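Side-chain contacts in transcriptional regulator, TetR family (Agrobacterium tumefaciens, PDB 2G7S), which probably binds operator DNA as a dimer through a helix-turn-helix domain and regulates transcription: residues A[29-34]-A[40-45]; A[76-81]-A[85-90]. One frame throughout, in Å; residues are numbered along the deposited sequence.

In the fold
Interaction 1 (29-34 with 40-45) holds together the helix-turn-helix of the DNA-binding domain, whereas interaction 2 (76-81 with 85-90) is a helix hairpin at the start of the helical C-terminal domain that, in TetR-family regulators, usually carries the ligand pocket and dimer surface. The centres of interactions 1 and 2 are about 39 Å apart, on opposite sides of the chain's centre. The nearest atoms of interactions 1 and 2 are about 22 Å apart. They follow in series along the chain, and helix 52-77 spans the gap: Leu-55 near its start packs on interaction 1, while Ile-78, immediately after its end, makes interaction 2. As in relatives, this helix probably relays ligand-induced movement to the DNA-binding helices.

Interaction 1 of 2, residues A[29-34]-A[40-45]; sequences FSYADI and IRNASI
Ile-45 is the side chain on which helix 42-48 rests against Tyr-31 and Ile-34 of helix 31-38. Its CB already lies over the tyrosine ring face, above the CD2-CE2 side, 3.8 Å from Tyr-31 CD2. There the side chain forks. CG2, placed anti to the backbone N, sits over the same face of the phenol in a CH-pi contact, 3.7 Å from the Tyr-31 ring centroid and 21° off the ring normal; its offset brings it closest to the rim, at 3.5 Å from Tyr-31 CE2. The other branch runs extended (chi2 170°) and carries CD1 along this face to the CB-CG end of the tyrosine, where it lies 3.5 Å from the Tyr-31 backbone O and 3.8 Å from Ile-34 CG2. One isoleucine thus fills the angle between ring and helix backbone. At the exposed margin the Asn-42 amide reaches across, its ND2 3.5 Å from Tyr-31 CB and near the plane of the ring, at its edge. Ser-30 and Asp-33 form a capping box at the start of helix 31-38: Asp-33 N donates to Ser-30 OG, and Ser-30 N returns a bond to Asp-33 OD2 from above the carboxylate plane. This is the helix-turn-helix of the TetR family, with helix 42-48 in the place of the recognition helix. Leu-55 of helix 52-77 packs on both Tyr-31 and Ile-34, while helix 6-24 borders the unit through Leu-20 and Ile-21 on Phe-29.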
ATOM      1  N   PHE A  29     -15.098   8.421   4.195  1.00 14.96           N
ATOM      2  CA  PHE A  29     -15.957   8.927   5.289  1.00 15.92           C
ATOM      3  C   PHE A  29     -16.385  10.340   4.997  1.00 16.22           C
ATOM      4  O   PHE A  29     -15.747  11.043   4.214  1.00 16.27           O
ATOM      5  CB  PHE A  29     -15.258   8.818   6.647  1.00 17.32           C
ATOM      6  CG  PHE A  29     -14.159   9.798   6.819  1.00 15.07           C
ATOM      7  CD1 PHE A  29     -14.419  10.977   7.510  1.00 15.10           C
ATOM      8  CD2 PHE A  29     -12.874   9.638   6.228  1.00 16.33           C
ATOM      9  CE1 PHE A  29     -13.469  11.976   7.680  1.00 16.07           C
ATOM     10  CE2 PHE A  29     -11.944  10.660   6.373  1.00 18.45           C
ATOM     11  CZ  PHE A  29     -12.184  11.809   7.097  1.00 18.76           C
ATOM     12  N   SER A  30     -17.500  10.727   5.640  1.00 17.01           N
ATOM     13  CA  SER A  30     -18.071  12.040   5.451  1.00 17.08           C
ATOM     14  C   SER A  30     -18.257  12.664   6.848  1.00 15.00           C
ATOM     15  O   SER A  30     -18.214  11.981   7.906  1.00 14.80           O
ATOM     16  CB  SER A  30     -19.479  11.974   4.875  1.00 19.82           C
ATOM     17  OG  SER A  30     -20.306  11.163   5.690  1.00 22.72           O
ATOM     18  N   TYR A  31     -18.583  13.950   6.845  1.00 14.76           N
ATOM     19  CA  TYR A  31     -18.982  14.566   8.130  1.00 12.38           C
ATOM     20  C   TYR A  31     -20.243  13.911   8.673  1.00 13.00           C
ATOM     21  O   TYR A  31     -20.370  13.787   9.902  1.00 14.15           O
ATOM     22  CB  TYR A  31     -19.227  16.086   7.953  1.00 14.99           C
ATOM     23  CG  TYR A  31     -17.978  16.909   7.937  1.00 14.39           C
ATOM     24  CD1 TYR A  31     -16.706  16.317   7.704  1.00 16.12           C
ATOM     25  CD2 TYR A  31     -18.020  18.279   8.221  1.00 16.20           C
ATOM     26  CE1 TYR A  31     -15.563  17.109   7.696  1.00 15.97           C
ATOM     27  CE2 TYR A  31     -16.874  19.075   8.240  1.00 15.02           C
ATOM     28  CZ  TYR A  31     -15.649  18.478   7.964  1.00 17.86           C
ATOM     29  OH  TYR A  31     -14.529  19.242   8.000  1.00 20.26           O
ATOM     30  N   ALA A  32     -21.136  13.416   7.795  1.00 13.74           N
ATOM     31  CA  ALA A  32     -22.319  12.685   8.348  1.00 14.18           C
ATOM     32  C   ALA A  32     -21.922  11.448   9.203  1.00 13.24           C
ATOM     33  O   ALA A  32     -22.565  11.074  10.217  1.00 14.88           O
ATOM     34  CB  ALA A  32     -23.283  12.263   7.259  1.00 15.45           C
ATOM     35  N   ASP A  33     -20.846  10.770   8.782  1.00 12.55           N
ATOM     36  CA  ASP A  33     -20.410   9.591   9.505  1.00 12.35           C
ATOM     37  C   ASP A  33     -19.855  10.039  10.849  1.00 13.34           C
ATOM     38  O   ASP A  33     -20.083   9.367  11.882  1.00 13.45           O
ATOM     39  CB  ASP A  33     -19.255   8.911   8.712  1.00 13.57           C
ATOM     40  CG  ASP A  33     -19.715   8.262   7.414  1.00 16.10           C
ATOM     41  OD1 ASP A  33     -20.930   7.885   7.299  1.00 18.57           O
ATOM     42  OD2 ASP A  33     -18.884   8.168   6.500  1.00 21.16           O
ATOM     43  N   ILE A  34     -19.106  11.142  10.851  1.00 10.51           N
ATOM     44  CA  ILE A  34     -18.585  11.660  12.131  1.00 10.40           C
ATOM     45  C   ILE A  34     -19.760  12.044  13.059  1.00 10.88           C
ATOM     46  O   ILE A  34     -19.736  11.713  14.251  1.00 13.48           O
ATOM     47  CB  ILE A  34     -17.692  12.895  11.910  1.00  9.92           C
ATOM     48  CG1 ILE A  34     -16.412  12.438  11.147  1.00 13.22           C
ATOM     49  CG2 ILE A  34     -17.284  13.473  13.256  1.00 11.76           C
ATOM     50  CD1 ILE A  34     -15.538  13.588  10.671  1.00 14.32           C
ATOM     51  N   ILE A  40     -22.295  15.111  17.376  0.50 11.99           N
ATOM     52  CA  ILE A  40     -22.454  16.540  17.092  0.50 13.34           C
ATOM     53  C   ILE A  40     -23.090  16.674  15.738  0.50 14.31           C
ATOM     54  O   ILE A  40     -23.021  15.764  14.924  0.50 13.38           O
ATOM     55  CB  ILE A  40     -21.168  17.385  17.265  0.50 14.27           C
ATOM     56  CG1 ILE A  40     -20.163  17.173  16.118  0.50 14.58           C
ATOM     57  CG2 ILE A  40     -20.642  17.237  18.688  0.50 15.94           C
ATOM     58  CD1 ILE A  40     -19.791  15.848  15.801  0.50 16.22           C
ATOM     59  N   ARG A  41     -23.700  17.824  15.490  1.00 15.37           N
ATOM     60  CA  ARG A  41     -24.272  18.096  14.195  1.00 17.19           C
ATOM     61  C   ARG A  41     -23.221  18.565  13.208  1.00 15.43           C
ATOM     62  O   ARG A  41     -22.116  19.026  13.545  1.00 14.38           O
ATOM     63  CB  ARG A  41     -25.400  19.113  14.285  1.00 20.76           C
ATOM     64  CG  ARG A  41     -25.168  20.362  15.018  1.00 23.49           C
ATOM     65  CD  ARG A  41     -26.634  21.019  15.341  1.00 24.81           C
ATOM     66  NE  ARG A  41     -26.417  22.366  15.822  1.00 33.77           N
ATOM     67  CZ  ARG A  41     -26.577  22.778  17.077  1.00 37.30           C
ATOM     68  NH1 ARG A  41     -27.084  21.986  18.013  1.00 38.60           N
ATOM     69  NH2 ARG A  41     -26.281  24.034  17.385  1.00 40.97           N
ATOM     70  N   ASN A  42     -23.603  18.507  11.945  1.00 16.86           N
ATOM     71  CA  ASN A  42     -22.703  18.913  10.884  1.00 18.22           C
ATOM     72  C   ASN A  42     -22.082  20.307  11.080  1.00 18.73           C
ATOM     73  O   ASN A  42     -20.854  20.482  10.982  1.00 19.20           O
ATOM     74  CB  ASN A  42     -23.486  18.960   9.587  1.00 19.72           C
ATOM     75  CG  ASN A  42     -22.607  19.270   8.447  1.00 23.92           C
ATOM     76  OD1 ASN A  42     -22.410  20.459   8.059  1.00 29.44           O
ATOM     77  ND2 ASN A  42     -21.990  18.235   7.934  1.00 24.21           N
ATOM     78  N   ALA A  43     -22.887  21.322  11.382  1.00 20.49           N
ATOM     79  CA  ALA A  43     -22.363  22.680  11.546  1.00 19.61           C
ATOM     80  C   ALA A  43     -21.316  22.767  12.640  1.00 19.61           C
ATOM     81  O   ALA A  43     -20.384  23.539  12.551  1.00 20.11           O
ATOM     82  CB  ALA A  43     -23.502  23.669  11.850  1.00 22.58           C
ATOM     83  N   SER A  44     -21.481  21.951  13.684  1.00 16.90           N
ATOM     84  CA  SER A  44     -20.543  21.967  14.771  1.00 15.98           C
ATOM     85  C   SER A  44     -19.170  21.444  14.328  1.00 13.88           C
ATOM     86  O   SER A  44     -18.145  21.936  14.806  1.00 14.99           O
ATOM     87  CB  SER A  44     -21.081  21.111  15.936  1.00 17.69           C
ATOM     88  OG  SER A  44     -22.249  21.715  16.434  1.00 22.13           O
ATOM     89  N   ILE A  45     -19.146  20.449  13.449  1.00 11.91           N
ATOM     90  CA  ILE A  45     -17.865  19.962  12.926  1.00 11.77           C
ATOM     91  C   ILE A  45     -17.109  21.106  12.244  1.00 12.47           C
ATOM     92  O   ILE A  45     -15.933  21.337  12.476  1.00 12.35           O
ATOM     93  CB  ILE A  45     -17.984  18.776  12.001  1.00 12.69           C
ATOM     94  CG1 ILE A  45     -18.751  17.650  12.715  1.00 13.33           C
ATOM     95  CG2 ILE A  45     -16.590  18.307  11.595  1.00 13.28           C
ATOM     96  CD1 ILE A  45     -19.142  16.471  11.769  1.00 15.96           C
TER

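Interaction 2 of 2, residues A[76-81]-A[85-90]; sequences KNISDP and LRAYIG
The short connection between helix 52-77 and helix 81-98 is closed by Ile-78, whose side chain reaches back to Ala-87 on the second of these helices. Ile-78 is the first residue to leave helical geometry, and its extended CG1 branch (chi2 169°) carries CD1 to 3.4 Å from Ala-87 CB. This is shorter than a relaxed methyl-methyl contact, so the exact distance is doubtful, but the two groups clearly abut. At the other end of the connection the new helix starts in regular fashion: Leu-85 N donates to Pro-81 O over 3.1 Å, with an N-H...O angle of 161°. Just before this first helical turn, Asp-80 is the N-cap, its OD1 accepting from Leu-82 N. The whole forms a helical hairpin, leading into the C-terminal domain of the TetR fold, in which helix 81-98 doubles back obliquely along helix 52-77. With CG anti to the carbonyl carbon (chi1 -59°), the Leu-85 side chain lies alongside the same acceptor, CG being 3.6 Å from Pro-81 O. Its outer part enters the domain core against Leu-135 and Val-138 of helix 118-144 and Leu-189 of helix 180-192. Ala-87 additionally touches Leu-74, one turn before the end of helix 52-77.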
ATOM      1  N   LYS A  76      14.827   5.007  23.125  1.00 20.06           N
ATOM      2  CA  LYS A  76      15.265   5.304  24.490  1.00 20.13           C
ATOM      3  C   LYS A  76      15.466   4.045  25.352  1.00 19.91           C
ATOM      4  O   LYS A  76      16.455   3.974  26.090  1.00 21.84           O
ATOM      5  CB  LYS A  76      14.213   6.092  25.182  1.00 20.00           C
ATOM      6  CG  LYS A  76      14.657   6.630  26.533  1.00 20.04           C
ATOM      7  CD  LYS A  76      13.540   7.438  27.255  1.00 22.45           C
ATOM      8  CE  LYS A  76      12.536   6.523  27.855  1.00 25.87           C
ATOM      9  NZ  LYS A  76      11.437   7.286  28.421  1.00 29.25           N
ATOM     10  N   ASN A  77      14.468   3.134  25.337  1.00 19.64           N
ATOM     11  CA  ASN A  77      14.374   2.009  26.274  1.00 20.92           C
ATOM     12  C   ASN A  77      15.281   0.833  25.857  1.00 20.23           C
ATOM     13  O   ASN A  77      15.752   0.081  26.709  1.00 22.47           O
ATOM     14  CB  ASN A  77      12.920   1.531  26.399  1.00 21.02           C
ATOM     15  CG  ASN A  77      12.083   2.492  27.189  1.00 25.04           C
ATOM     16  OD1 ASN A  77      12.622   3.190  28.039  1.00 30.35           O
ATOM     17  ND2 ASN A  77      10.782   2.543  26.919  1.00 27.71           N
ATOM     18  N   ILE A  78      15.596   0.709  24.579  1.00 16.84           N
ATOM     19  CA  ILE A  78      16.249  -0.473  24.027  1.00 15.59           C
ATOM     20  C   ILE A  78      17.662  -0.079  23.561  1.00 15.72           C
ATOM     21  O   ILE A  78      17.816   0.817  22.772  1.00 19.43           O
ATOM     22  CB  ILE A  78      15.409  -1.025  22.833  1.00 13.44           C
ATOM     23  CG1 ILE A  78      13.992  -1.284  23.266  1.00 15.26           C
ATOM     24  CG2 ILE A  78      16.069  -2.217  22.231  1.00 15.01           C
ATOM     25  CD1 ILE A  78      13.057  -1.576  22.008  1.00 16.84           C
ATOM     26  N   SER A  79      18.672  -0.779  24.082  1.00 18.65           N
ATOM     27  CA  SER A  79      20.047  -0.414  23.703  1.00 20.82           C
ATOM     28  C   SER A  79      20.507  -0.873  22.318  1.00 19.92           C
ATOM     29  O   SER A  79      21.229  -0.132  21.609  1.00 21.51           O
ATOM     30  CB  SER A  79      21.035  -0.856  24.778  1.00 23.90           C
ATOM     31  OG  SER A  79      20.960  -2.259  24.950  1.00 28.46           O
ATOM     32  N   ASP A  80      20.078  -2.070  21.899  1.00 16.17           N
ATOM     33  CA  ASP A  80      20.621  -2.665  20.709  1.00 13.96           C
ATOM     34  C   ASP A  80      19.795  -2.248  19.474  1.00 11.58           C
ATOM     35  O   ASP A  80      18.586  -2.449  19.439  1.00 12.94           O
ATOM     36  CB  ASP A  80      20.552  -4.165  20.959  1.00 14.43           C
ATOM     37  CG  ASP A  80      21.040  -5.035  19.823  1.00 17.73           C
ATOM     38  OD1 ASP A  80      21.069  -4.656  18.694  1.00 20.12           O
ATOM     39  OD2 ASP A  80      21.288  -6.277  20.091  1.00 25.96           O
ATOM     40  N   PRO A  81      20.425  -1.666  18.455  1.00 11.21           N
ATOM     41  CA  PRO A  81      19.662  -1.255  17.253  1.00 10.56           C
ATOM     42  C   PRO A  81      18.852  -2.380  16.633  1.00  9.47           C
ATOM     43  O   PRO A  81      17.734  -2.153  16.142  1.00 10.63           O
ATOM     44  CB  PRO A  81      20.779  -0.797  16.274  1.00 12.16           C
ATOM     45  CG  PRO A  81      21.921  -0.323  17.202  1.00 15.31           C
ATOM     46  CD  PRO A  81      21.867  -1.330  18.333  1.00 12.73           C
ATOM     47  N   LEU A  85      14.675  -2.409  15.929  1.00  7.79           N
ATOM     48  CA  LEU A  85      13.892  -2.787  14.737  1.00  7.80           C
ATOM     49  C   LEU A  85      12.926  -3.934  15.103  1.00  7.11           C
ATOM     50  O   LEU A  85      11.764  -3.924  14.620  1.00  7.92           O
ATOM     51  CB  LEU A  85      14.787  -3.229  13.596  1.00  8.80           C
ATOM     52  CG  LEU A  85      15.780  -2.164  13.163  1.00 10.45           C
ATOM     53  CD1 LEU A  85      16.745  -2.812  12.154  1.00 12.55           C
ATOM     54  CD2 LEU A  85      15.010  -1.015  12.498  1.00 12.97           C
ATOM     55  N   ARG A  86      13.380  -4.884  15.908  1.00  7.94           N
ATOM     56  CA  ARG A  86      12.489  -6.009  16.227  1.00  8.89           C
ATOM     57  C   ARG A  86      11.283  -5.486  17.040  1.00  7.98           C
ATOM     58  O   ARG A  86      10.115  -5.953  16.867  1.00  8.18           O
ATOM     59  CB  ARG A  86      13.232  -7.031  17.118  1.00  9.25           C
ATOM     60  CG  ARG A  86      12.465  -8.404  17.233  1.00 10.86           C
ATOM     61  CD  ARG A  86      13.091  -9.357  18.310  1.00 12.47           C
ATOM     62  NE  ARG A  86      14.538  -9.414  18.140  1.00 11.89           N
ATOM     63  CZ  ARG A  86      15.141 -10.127  17.200  1.00 12.78           C
ATOM     64  NH1 ARG A  86      14.401 -10.915  16.393  1.00 12.34           N
ATOM     65  NH2 ARG A  86      16.490 -10.081  17.043  1.00 14.49           N
ATOM     66  N   ALA A  87      11.521  -4.517  17.937  1.00  7.80           N
ATOM     67  CA  ALA A  87      10.409  -3.992  18.740  1.00  8.34           C
ATOM     68  C   ALA A  87       9.445  -3.177  17.882  1.00  7.51           C
ATOM     69  O   ALA A  87       8.233  -3.165  18.140  1.00  8.92           O
ATOM     70  CB  ALA A  87      10.940  -3.101  19.901  1.00  9.21           C
ATOM     71  N   TYR A  88       9.956  -2.504  16.865  1.00  7.54           N
ATOM     72  CA  TYR A  88       9.073  -1.765  15.922  1.00  7.34           C
ATOM     73  C   TYR A  88       8.163  -2.753  15.166  1.00  7.03           C
ATOM     74  O   TYR A  88       6.938  -2.496  15.030  1.00  8.49           O
ATOM     75  CB  TYR A  88      10.005  -0.937  14.998  1.00  7.24           C
ATOM     76  CG  TYR A  88       9.295  -0.334  13.824  1.00  7.13           C
ATOM     77  CD1 TYR A  88       8.476   0.756  13.945  1.00  9.63           C
ATOM     78  CD2 TYR A  88       9.453  -0.867  12.573  1.00 10.16           C
ATOM     79  CE1 TYR A  88       7.804   1.303  12.783  1.00  8.00           C
ATOM     80  CE2 TYR A  88       8.812  -0.342  11.466  1.00 11.76           C
ATOM     81  CZ  TYR A  88       8.006   0.711  11.563  1.00  7.63           C
ATOM     82  OH  TYR A  88       7.390   1.248  10.438  1.00 10.34           O
ATOM     83  N   ILE A  89       8.720  -3.861  14.687  0.50  6.46           N
ATOM     84  CA  ILE A  89       7.917  -4.892  14.063  0.50  7.36           C
ATOM     85  C   ILE A  89       6.839  -5.386  15.029  0.50  6.45           C
ATOM     86  O   ILE A  89       5.685  -5.628  14.636  0.50  7.19           O
ATOM     87  CB  ILE A  89       8.793  -6.048  13.548  0.50  7.72           C
ATOM     88  CG1 ILE A  89       9.615  -5.544  12.355  0.50  7.69           C
ATOM     89  CG2 ILE A  89       7.962  -7.334  13.175  0.50  6.72           C
ATOM     90  CD1 ILE A  89      10.533  -6.591  11.800  0.50  7.57           C
ATOM     91  N   GLY A  90       7.239  -5.591  16.286  1.00  7.40           N
ATOM     92  CA  GLY A  90       6.271  -6.066  17.304  1.00  8.77           C
ATOM     93  C   GLY A  90       5.158  -5.073  17.568  1.00  9.09           C
ATOM     94  O   GLY A  90       3.979  -5.470  17.792  1.00  9.90           O
TER